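Local atomic coordinates of phenolic acid decarboxylase (Sedimentibacter hydroxybenzoicus, PDB entry 7AE5), a protein that catalyses the reversible, non-oxidative decarboxylation of 4-hydroxybenzoate and 3,4-dihydroxybenzoate under anaerobic conditions, with prenylated FMN and manganese as cofactors. Residues C[124-128]-C[129-133]; C[208-211]-C[212-215]; C[297-300]-C[301-305]. All coordinates share one frame; numbering follows the deposited sequence.

In the fold
All three contacts lie in the Rift-related domain, the FMN-binding part of the UbiD fold. Contacts 1 and 3 meet directly, with centres about 11 Å apart: Phe305 packs on Leu129 and Pro130, where CD2 of Phe305 is 3.3 Å from Pro130 O, and Ile128 CD1 lies 3.4 Å from His299 NE2. Contact 2 touches neither, yet Glu306, next after contact 3, accepts a hydrogen bond from Asn209 N. Contact 2 is also the one beside the predicted cofactor site: the Thr214 side chain is about 5 Å from that of Thr166, and the Val213 side chain is about 9 Å from a bound rubidium ion. Contact 1 borders the ShdD chain instead.

Contact 1: residues C[124-128]-C[129-133]; sequences NLFEI and LPLYR
Leu131 lays a methyl over the ring of Phe126 just after a turn of helical phi/psi at 125-127, which opens with an Asx turn at Asn124 and gives way to more extended chain from Leu129 on. Polar bonds define the turn. Asn124 OD1 accepts from Phe126 N at 3.1 Å, the donor standing above the plane of the carboxamide. Leu125 O is gripped twice: Ile128 N reaches it at 3.1 Å, and Leu129 N at 2.7 Å. The second bond closes the turn and is nearly straight, with an N-H...O angle of 167° and the donor almost in line with the carbonyl.

The apolar contacts bring Leu131 back against Leu125 and Phe126. Leu131 CD1 sits 3.9 Å from the centroid of the Phe126 ring and only 8° from its normal, a CH-pi contact over the middle of one face, while Leu131 CB approaches ring atom CE2 of Phe126 to 3.9 Å. The two side chains cross at about a right angle. The Phe126 ring reaches this position although its CB starts off away from residues 129-133: CG stands opposite the carbonyl carbon (chi1 -72°), which brings the far end of the ring round to Leu131. The same CD1 of Leu131 also nears Leu125 CB, at 4.2 Å, and Leu125 CD2 lies 4.4 Å from Leu129 CD1.

Around this turn, Leu125 packs on Ile294 and Ile297 of strand 287-299, and Leu129 on Val259. Val15 of the ShdD chain packs on Phe126, and Arg133 forms a salt bridge with Glu39 of ShdD, placing the loop at the subunit interface. Pro130 is the centre of an inverse gamma turn, marked by the weak bond of 2.8 Å from Leu131 N to Leu129 O.

Contact 2: residues C[208-211]-C[212-215]; sequences GNNP and LVTF
The carboxamide of Asn210 has Leu212 N standing well above its plane, 65° out of it: OD1 accepts that N-H at 3.1 Å and in a nearly straight line (167°). Leu212 CB lies beside the same oxygen, and ND2 of Asn210 bonds Gln235 OE1, so both ends of the amide are held. With CG opposite the backbone N (chi1 174°), the group folds back over the first turn. The other amide, that of Asn209, gives ND2 to Thr206 OG1 and to a water 3.0 Å away, which passes a hydrogen on to Thr214 OG1; its OD1 is bonded to Ser257 OG.

Asn210 is thus the N-cap of helix 211-217, which follows strand 201-207. This helix packs Leu212 and Val213 on Val231 and puts Thr214 near predicted cofactor-binding Thr166. The Asn210 carbonyl oxygen takes Val213 N at 2.9 Å and, weakly, Thr214 N at 3.4 Å, and Phe215 N continues the series by reaching Pro211 O at 3.0 Å. Two carbon contacts run alongside: Asn210 CB meets Val213 CG2 at 3.9 Å, and Asn209 CB is 4.1 Å from Val213 CB. A second water links Asn209 O, 2.9 Å away, to the hydroxyl of Thr214, which donates to it.

Contact 3: residues C[297-300]-C[301-305]; sequences ITHR and TNPIF
The turn that carries the chain from strand 287-299, in the antiparallel sheet of the FMN-binding domain, to strand 304-306, an outer strand, within this chain, of a separate four-stranded mixed sheet, is packed around His299 and Pro303. No hydrogen bond joins residues 297-300 to residues 301-305, so the link between them rests on van der Waals contact and on the covalent path of the loop. The imidazole and the pyrrolidine ring cross obliquely: Pro303 CG and CD each lie 3.6 Å from His299 ND1, and CD is also 4.1 Å from CE1 of the histidine.

What fixes the imidazole is its own neighbour. His299 ND1 donates to Arg300 O at a short 2.5 Å, with an N-H...O angle of 157°; the oxygen lies close to the ring plane, while the donor stands above the plane of the carbonyl. With CG between the backbone N and the carbonyl carbon (chi1 69°), the ring lies over the backbone and ND1 reaches the carbonyl of Arg300. Replacing His299 by an alanine would probably leave Arg300 O without this donor and open a gap against CG and CD of Pro303.

Pro303 also packs on Val259 and Tyr61. The guanidinium of Arg300 leads away to a salt bridge with Asp7, and the Thr301 hydroxyl is hydrogen-bonded to Asn117 OD1. Asn302 has a left-handed backbone conformation (phi 54°), consistent with a sharp bend there, and Pro303 comes back against the carbonyl of Arg300. In that position Pro303 CD lies 3.1 Å from Arg300 O, with CG 3.7 Å from the same oxygen.

Contact 1: residues C[124-128]-C[129-133]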
ATOM      1  N   ASN C 124      15.363 -58.631 -15.198  1.00 64.63           N
ATOM      2  CA  ASN C 124      14.140 -58.094 -15.780  1.00 62.63           C
ATOM      3  C   ASN C 124      13.274 -57.587 -14.635  1.00 61.08           C
ATOM      4  O   ASN C 124      12.731 -58.386 -13.864  1.00 62.53           O
ATOM      5  CB  ASN C 124      13.407 -59.159 -16.600  1.00 64.44           C
ATOM      6  CG  ASN C 124      12.285 -58.582 -17.444  1.00 62.86           C
ATOM      7  OD1 ASN C 124      11.940 -57.407 -17.324  1.00 60.39           O
ATOM      8  ND2 ASN C 124      11.706 -59.414 -18.302  1.00 64.55           N
ATOM      9  N   LEU C 125      13.156 -56.261 -14.519  1.00 65.76           N
ATOM     10  CA  LEU C 125      12.357 -55.684 -13.444  1.00 64.29           C
ATOM     11  C   LEU C 125      10.882 -56.025 -13.590  1.00 64.44           C
ATOM     12  O   LEU C 125      10.152 -56.054 -12.593  1.00 64.47           O
ATOM     13  CB  LEU C 125      12.536 -54.166 -13.403  1.00 61.54           C
ATOM     14  CG  LEU C 125      13.920 -53.637 -13.033  1.00 61.46           C
ATOM     15  CD1 LEU C 125      14.090 -52.207 -13.522  1.00 59.25           C
ATOM     16  CD2 LEU C 125      14.135 -53.728 -11.533  1.00 62.01           C
ATOM     17  N   PHE C 126      10.424 -56.290 -14.816  1.00 64.28           N
ATOM     18  CA  PHE C 126       9.006 -56.551 -15.029  1.00 64.68           C
ATOM     19  C   PHE C 126       8.588 -57.907 -14.475  1.00 67.44           C
ATOM     20  O   PHE C 126       7.431 -58.080 -14.080  1.00 68.01           O
ATOM     21  CB  PHE C 126       8.674 -56.446 -16.514  1.00 64.69           C
ATOM     22  CG  PHE C 126       8.687 -55.040 -17.033  1.00 62.24           C
ATOM     23  CD1 PHE C 126       9.868 -54.454 -17.457  1.00 61.41           C
ATOM     24  CD2 PHE C 126       7.520 -54.298 -17.087  1.00 61.11           C
ATOM     25  CE1 PHE C 126       9.882 -53.157 -17.933  1.00 59.49           C
ATOM     26  CE2 PHE C 126       7.527 -53.001 -17.562  1.00 59.19           C
ATOM     27  CZ  PHE C 126       8.709 -52.429 -17.985  1.00 58.40           C
ATOM     28  N   GLU C 127       9.506 -58.875 -14.435  1.00 68.32           N
ATOM     29  CA  GLU C 127       9.200 -60.153 -13.805  1.00 71.26           C
ATOM     30  C   GLU C 127       9.177 -60.062 -12.286  1.00 71.47           C
ATOM     31  O   GLU C 127       8.820 -61.046 -11.628  1.00 74.10           O
ATOM     32  CB  GLU C 127      10.203 -61.218 -14.254  1.00 73.69           C
ATOM     33  CG  GLU C 127       9.768 -61.978 -15.498  1.00 75.25           C
ATOM     34  CD  GLU C 127      10.926 -62.625 -16.234  1.00 76.87           C
ATOM     35  OE1 GLU C 127      12.076 -62.514 -15.759  1.00 76.96           O
ATOM     36  OE2 GLU C 127      10.683 -63.246 -17.292  1.00 78.30           O
ATOM     37  N   ILE C 128       9.540 -58.914 -11.720  1.00 68.80           N
ATOM     38  CA  ILE C 128       9.489 -58.678 -10.284  1.00 68.88           C
ATOM     39  C   ILE C 128       8.414 -57.658  -9.927  1.00 66.75           C
ATOM     40  O   ILE C 128       7.614 -57.877  -9.016  1.00 67.86           O
ATOM     41  CB  ILE C 128      10.869 -58.231  -9.749  1.00 68.34           C
ATOM     42  CG1 ILE C 128      11.908 -59.336  -9.948  1.00 71.11           C
ATOM     43  CG2 ILE C 128      10.773 -57.837  -8.280  1.00 68.32           C
ATOM     44  CD1 ILE C 128      11.504 -60.667  -9.358  1.00 74.56           C
ATOM     45  N   LEU C 129       8.375 -56.536 -10.646  1.00 58.58           N
ATOM     46  CA  LEU C 129       7.505 -55.421 -10.310  1.00 56.48           C
ATOM     47  C   LEU C 129       6.397 -55.272 -11.338  1.00 56.14           C
ATOM     48  O   LEU C 129       6.682 -55.177 -12.539  1.00 55.62           O
ATOM     49  CB  LEU C 129       8.313 -54.120 -10.236  1.00 53.79           C
ATOM     50  CG  LEU C 129       9.492 -54.094  -9.263  1.00 54.12           C
ATOM     51  CD1 LEU C 129      10.310 -52.826  -9.457  1.00 51.72           C
ATOM     52  CD2 LEU C 129       9.005 -54.205  -7.827  1.00 55.05           C
ATOM     53  N   PRO C 130       5.133 -55.254 -10.918  1.00 63.14           N
ATOM     54  CA  PRO C 130       4.060 -54.877 -11.847  1.00 62.77           C
ATOM     55  C   PRO C 130       4.107 -53.391 -12.162  1.00 59.91           C
ATOM     56  O   PRO C 130       3.420 -52.585 -11.524  1.00 59.21           O
ATOM     57  CB  PRO C 130       2.780 -55.260 -11.089  1.00 64.66           C
ATOM     58  CG  PRO C 130       3.228 -56.193 -10.001  1.00 66.65           C
ATOM     59  CD  PRO C 130       4.608 -55.755  -9.638  1.00 64.94           C
ATOM     60  N   LEU C 131       4.922 -53.021 -13.146  1.00 57.79           N
ATOM     61  CA  LEU C 131       5.163 -51.619 -13.455  1.00 56.53           C
ATOM     62  C   LEU C 131       4.052 -51.055 -14.333  1.00 56.92           C
ATOM     63  O   LEU C 131       3.532 -51.736 -15.222  1.00 57.82           O
ATOM     64  CB  LEU C 131       6.517 -51.459 -14.144  1.00 55.82           C
ATOM     65  CG  LEU C 131       7.720 -51.678 -13.222  1.00 55.60           C
ATOM     66  CD1 LEU C 131       8.950 -52.086 -14.019  1.00 55.62           C
ATOM     67  CD2 LEU C 131       7.996 -50.428 -12.398  1.00 54.64           C
ATOM     68  N   TYR C 132       3.703 -49.795 -14.082  1.00 49.07           N
ATOM     69  CA  TYR C 132       2.571 -49.149 -14.730  1.00 49.82           C
ATOM     70  C   TYR C 132       2.853 -47.657 -14.837  1.00 48.98           C
ATOM     71  O   TYR C 132       3.804 -47.140 -14.247  1.00 47.67           O
ATOM     72  CB  TYR C 132       1.275 -49.405 -13.955  1.00 50.81           C
ATOM     73  CG  TYR C 132       1.314 -48.879 -12.539  1.00 50.26           C
ATOM     74  CD1 TYR C 132       1.938 -49.598 -11.526  1.00 50.06           C
ATOM     75  CD2 TYR C 132       0.734 -47.661 -12.215  1.00 50.15           C
ATOM     76  CE1 TYR C 132       1.980 -49.118 -10.232  1.00 49.86           C
ATOM     77  CE2 TYR C 132       0.771 -47.173 -10.925  1.00 49.70           C
ATOM     78  CZ  TYR C 132       1.394 -47.903  -9.938  1.00 49.64           C
ATOM     79  OH  TYR C 132       1.426 -47.412  -8.654  1.00 49.49           O
ATOM     80  N   ARG C 133       2.010 -46.962 -15.596  1.00 49.42           N
ATOM     81  CA  ARG C 133       2.141 -45.520 -15.765  1.00 49.03           C
ATOM     82  C   ARG C 133       1.296 -44.807 -14.714  1.00 49.03           C
ATOM     83  O   ARG C 133       0.078 -45.006 -14.647  1.00 50.36           O
ATOM     84  CB  ARG C 133       1.730 -45.085 -17.170  1.00 50.46           C
ATOM     85  CG  ARG C 133       2.289 -43.723 -17.546  1.00 50.11           C
ATOM     86  CD  ARG C 133       1.753 -43.216 -18.874  1.00 52.01           C
ATOM     87  NE  ARG C 133       2.149 -44.056 -19.998  1.00 52.63           N
ATOM     88  CZ  ARG C 133       3.356 -44.049 -20.548  1.00 51.79           C
ATOM     89  NH1 ARG C 133       4.329 -43.286 -20.074  1.00 50.18           N
ATOM     90  NH2 ARG C 133       3.593 -44.824 -21.602  1.00 52.56           N
TER

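Contact 2: residues C[208-211]-C[212-215]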
ATOM      1  N   GLY C 208       9.190 -51.449  -1.026  1.00 52.12           N
ATOM      2  CA  GLY C 208       8.361 -52.171  -0.080  1.00 53.09           C
ATOM      3  C   GLY C 208       9.002 -52.267   1.289  1.00 54.15           C
ATOM      4  O   GLY C 208       9.670 -53.257   1.599  1.00 55.68           O
ATOM      5  N   ASN C 209       8.798 -51.250   2.123  1.00 56.32           N
ATOM      6  CA  ASN C 209       9.529 -51.126   3.373  1.00 57.17           C
ATOM      7  C   ASN C 209       8.585 -50.866   4.538  1.00 57.21           C
ATOM      8  O   ASN C 209       7.414 -50.516   4.361  1.00 56.30           O
ATOM      9  CB  ASN C 209      10.562 -49.991   3.305  1.00 56.46           C
ATOM     10  CG  ASN C 209      11.737 -50.324   2.411  1.00 56.96           C
ATOM     11  OD1 ASN C 209      12.498 -51.251   2.687  1.00 58.19           O
ATOM     12  ND2 ASN C 209      11.898 -49.560   1.337  1.00 57.27           N
ATOM     13  N   ASN C 210       9.129 -51.063   5.738  1.00 61.02           N
ATOM     14  CA  ASN C 210       8.610 -50.549   6.997  1.00 61.02           C
ATOM     15  C   ASN C 210       8.212 -49.094   6.774  1.00 59.14           C
ATOM     16  O   ASN C 210       9.015 -48.313   6.247  1.00 58.46           O
ATOM     17  CB  ASN C 210       9.686 -50.704   8.080  1.00 62.35           C
ATOM     18  CG  ASN C 210       9.313 -50.073   9.417  1.00 62.36           C
ATOM     19  OD1 ASN C 210       8.235 -49.510   9.594  1.00 61.38           O
ATOM     20  ND2 ASN C 210      10.228 -50.171  10.373  1.00 63.55           N
ATOM     21  N   PRO C 211       6.984 -48.699   7.126  1.00 53.29           N
ATOM     22  CA  PRO C 211       6.556 -47.317   6.848  1.00 51.56           C
ATOM     23  C   PRO C 211       7.450 -46.254   7.464  1.00 52.21           C
ATOM     24  O   PRO C 211       7.514 -45.138   6.934  1.00 52.82           O
ATOM     25  CB  PRO C 211       5.133 -47.268   7.427  1.00 51.31           C
ATOM     26  CG  PRO C 211       5.019 -48.471   8.320  1.00 53.10           C
ATOM     27  CD  PRO C 211       5.890 -49.507   7.690  1.00 54.16           C
ATOM     28  N   LEU C 212       8.150 -46.558   8.561  1.00 58.77           N
ATOM     29  CA  LEU C 212       9.049 -45.567   9.146  1.00 59.79           C
ATOM     30  C   LEU C 212      10.311 -45.396   8.314  1.00 61.21           C
ATOM     31  O   LEU C 212      10.924 -44.322   8.336  1.00 62.32           O
ATOM     32  CB  LEU C 212       9.419 -45.949  10.579  1.00 59.98           C
ATOM     33  CG  LEU C 212       8.472 -45.475  11.682  1.00 59.46           C
ATOM     34  CD1 LEU C 212       8.255 -43.970  11.607  1.00 59.07           C
ATOM     35  CD2 LEU C 212       7.158 -46.219  11.625  1.00 59.55           C
ATOM     36  N   VAL C 213      10.721 -46.434   7.586  1.00 51.30           N
ATOM     37  CA  VAL C 213      11.883 -46.314   6.713  1.00 51.20           C
ATOM     38  C   VAL C 213      11.581 -45.361   5.564  1.00 50.36           C
ATOM     39  O   VAL C 213      12.366 -44.453   5.265  1.00 51.42           O
ATOM     40  CB  VAL C 213      12.314 -47.699   6.200  1.00 52.51           C
ATOM     41  CG1 VAL C 213      13.379 -47.558   5.123  1.00 52.22           C
ATOM     42  CG2 VAL C 213      12.813 -48.553   7.350  1.00 54.43           C
ATOM     43  N   THR C 214      10.436 -45.556   4.905  1.00 48.64           N
ATOM     44  CA  THR C 214       9.996 -44.619   3.876  1.00 47.91           C
ATOM     45  C   THR C 214       9.853 -43.214   4.444  1.00 48.41           C
ATOM     46  O   THR C 214      10.146 -42.225   3.762  1.00 49.02           O
ATOM     47  CB  THR C 214       8.670 -45.087   3.273  1.00 46.58           C
ATOM     48  OG1 THR C 214       8.792 -46.447   2.837  1.00 47.68           O
ATOM     49  CG2 THR C 214       8.279 -44.216   2.088  1.00 46.52           C
ATOM     50  N   PHE C 215       9.409 -43.111   5.699  1.00 51.24           N
ATOM     51  CA  PHE C 215       9.282 -41.812   6.351  1.00 51.69           C
ATOM     52  C   PHE C 215      10.635 -41.116   6.458  1.00 53.31           C
ATOM     53  O   PHE C 215      10.788 -39.966   6.032  1.00 53.97           O
ATOM     54  CB  PHE C 215       8.649 -41.984   7.731  1.00 50.87           C
ATOM     55  CG  PHE C 215       8.043 -40.725   8.287  1.00 50.71           C
ATOM     56  CD1 PHE C 215       6.943 -40.140   7.680  1.00 49.82           C
ATOM     57  CD2 PHE C 215       8.566 -40.134   9.425  1.00 51.39           C
ATOM     58  CE1 PHE C 215       6.378 -38.986   8.198  1.00 49.50           C
ATOM     59  CE2 PHE C 215       8.008 -38.980   9.947  1.00 51.15           C
ATOM     60  CZ  PHE C 215       6.913 -38.406   9.332  1.00 50.15           C
TER
HETATM   61  O   HOH W   1      10.197 -47.164   0.813  1.00 50.77           O
HETATM   62  O   HOH W   2       6.789 -47.829   3.360  1.00 61.04           O

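Contact 3: residues C[297-300]-C[301-305]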
ATOM      1  N   ILE C 297      19.264 -58.158  -8.324  1.00 66.09           N
ATOM      2  CA  ILE C 297      17.987 -57.992  -7.642  1.00 65.69           C
ATOM      3  C   ILE C 297      17.883 -59.057  -6.561  1.00 67.54           C
ATOM      4  O   ILE C 297      18.091 -60.245  -6.832  1.00 68.92           O
ATOM      5  CB  ILE C 297      16.798 -58.097  -8.616  1.00 64.75           C
ATOM      6  CG1 ILE C 297      16.739 -56.872  -9.527  1.00 62.82           C
ATOM      7  CG2 ILE C 297      15.489 -58.253  -7.850  1.00 64.84           C
ATOM      8  CD1 ILE C 297      15.720 -56.992 -10.638  1.00 62.00           C
ATOM      9  N   THR C 298      17.574 -58.632  -5.338  1.00 75.77           N
ATOM     10  CA  THR C 298      17.265 -59.534  -4.236  1.00 77.40           C
ATOM     11  C   THR C 298      15.881 -59.187  -3.708  1.00 76.67           C
ATOM     12  O   THR C 298      15.595 -58.016  -3.442  1.00 75.29           O
ATOM     13  CB  THR C 298      18.304 -59.433  -3.113  1.00 78.52           C
ATOM     14  OG1 THR C 298      17.971 -58.343  -2.245  1.00 77.58           O
ATOM     15  CG2 THR C 298      19.698 -59.211  -3.686  1.00 78.60           C
ATOM     16  N   HIS C 299      15.025 -60.196  -3.561  1.00 65.20           N
ATOM     17  CA  HIS C 299      13.638 -59.931  -3.210  1.00 64.54           C
ATOM     18  C   HIS C 299      13.066 -61.077  -2.388  1.00 66.31           C
ATOM     19  O   HIS C 299      13.525 -62.220  -2.477  1.00 67.93           O
ATOM     20  CB  HIS C 299      12.783 -59.701  -4.463  1.00 63.21           C
ATOM     21  CG  HIS C 299      12.584 -60.928  -5.297  1.00 64.23           C
ATOM     22  ND1 HIS C 299      11.601 -61.858  -5.031  1.00 65.30           N
ATOM     23  CD2 HIS C 299      13.241 -61.379  -6.392  1.00 64.39           C
ATOM     24  CE1 HIS C 299      11.659 -62.826  -5.929  1.00 66.09           C
ATOM     25  NE2 HIS C 299      12.646 -62.560  -6.765  1.00 65.54           N
ATOM     26  N   ARG C 300      12.054 -60.751  -1.588  1.00 63.88           N
ATOM     27  CA  ARG C 300      11.316 -61.750  -0.835  1.00 65.43           C
ATOM     28  C   ARG C 300      10.461 -62.592  -1.780  1.00 65.74           C
ATOM     29  O   ARG C 300      10.245 -62.245  -2.942  1.00 64.51           O
ATOM     30  CB  ARG C 300      10.435 -61.079   0.219  1.00 64.92           C
ATOM     31  CG  ARG C 300      11.146 -60.017   1.040  1.00 64.26           C
ATOM     32  CD  ARG C 300      10.216 -59.387   2.062  1.00 63.78           C
ATOM     33  NE  ARG C 300       9.480 -60.389   2.824  1.00 65.36           N
ATOM     34  CZ  ARG C 300       8.967 -60.185   4.029  1.00 65.72           C
ATOM     35  NH1 ARG C 300       9.097 -59.023   4.648  1.00 64.62           N
ATOM     36  NH2 ARG C 300       8.303 -61.170   4.627  1.00 67.26           N
ATOM     37  N   THR C 301       9.972 -63.718  -1.268  1.00 69.89           N
ATOM     38  CA  THR C 301       9.116 -64.584  -2.068  1.00 70.41           C
ATOM     39  C   THR C 301       7.741 -63.948  -2.235  1.00 69.14           C
ATOM     40  O   THR C 301       7.118 -63.526  -1.256  1.00 69.01           O
ATOM     41  CB  THR C 301       8.994 -65.959  -1.419  1.00 72.75           C
ATOM     42  OG1 THR C 301      10.303 -66.511  -1.223  1.00 74.00           O
ATOM     43  CG2 THR C 301       8.185 -66.895  -2.305  1.00 73.43           C
ATOM     44  N   ASN C 302       7.268 -63.894  -3.478  1.00 79.43           N
ATOM     45  CA  ASN C 302       6.050 -63.178  -3.840  1.00 78.08           C
ATOM     46  C   ASN C 302       6.104 -61.723  -3.360  1.00 76.35           C
ATOM     47  O   ASN C 302       5.287 -61.305  -2.537  1.00 76.11           O
ATOM     48  CB  ASN C 302       4.816 -63.883  -3.292  1.00 79.23           C
ATOM     49  CG  ASN C 302       4.415 -65.094  -4.122  1.00 80.49           C
ATOM     50  OD1 ASN C 302       3.369 -65.096  -4.773  1.00 80.14           O
ATOM     51  ND2 ASN C 302       5.245 -66.132  -4.099  1.00 82.07           N
ATOM     52  N   PRO C 303       7.053 -60.931  -3.861  1.00 62.81           N
ATOM     53  CA  PRO C 303       7.191 -59.554  -3.378  1.00 61.28           C
ATOM     54  C   PRO C 303       6.001 -58.696  -3.765  1.00 59.79           C
ATOM     55  O   PRO C 303       5.268 -58.975  -4.716  1.00 59.59           O
ATOM     56  CB  PRO C 303       8.470 -59.057  -4.059  1.00 60.53           C
ATOM     57  CG  PRO C 303       8.616 -59.912  -5.256  1.00 61.02           C
ATOM     58  CD  PRO C 303       8.051 -61.250  -4.895  1.00 62.85           C
ATOM     59  N   ILE C 304       5.832 -57.619  -3.004  1.00 56.50           N
ATOM     60  CA  ILE C 304       4.720 -56.693  -3.158  1.00 55.12           C
ATOM     61  C   ILE C 304       5.283 -55.350  -3.599  1.00 53.34           C
ATOM     62  O   ILE C 304       6.088 -54.742  -2.883  1.00 53.09           O
ATOM     63  CB  ILE C 304       3.917 -56.556  -1.857  1.00 55.49           C
ATOM     64  CG1 ILE C 304       3.213 -57.875  -1.532  1.00 57.25           C
ATOM     65  CG2 ILE C 304       2.916 -55.428  -1.977  1.00 53.93           C
ATOM     66  CD1 ILE C 304       2.774 -58.004  -0.089  1.00 58.11           C
ATOM     67  N   PHE C 305       4.860 -54.891  -4.773  1.00 53.63           N
ATOM     68  CA  PHE C 305       5.328 -53.625  -5.334  1.00 51.97           C
ATOM     69  C   PHE C 305       4.602 -52.489  -4.625  1.00 50.89           C
ATOM     70  O   PHE C 305       3.483 -52.123  -4.994  1.00 50.21           O
ATOM     71  CB  PHE C 305       5.089 -53.587  -6.840  1.00 51.26           C
ATOM     72  CG  PHE C 305       5.573 -52.326  -7.510  1.00 49.66           C
ATOM     73  CD1 PHE C 305       6.602 -51.576  -6.960  1.00 49.49           C
ATOM     74  CD2 PHE C 305       5.002 -51.896  -8.699  1.00 48.69           C
ATOM     75  CE1 PHE C 305       7.047 -50.421  -7.578  1.00 49.79           C
ATOM     76  CE2 PHE C 305       5.445 -50.740  -9.323  1.00 48.27           C
ATOM     77  CZ  PHE C 305       6.468 -50.003  -8.761  1.00 49.18           C
TER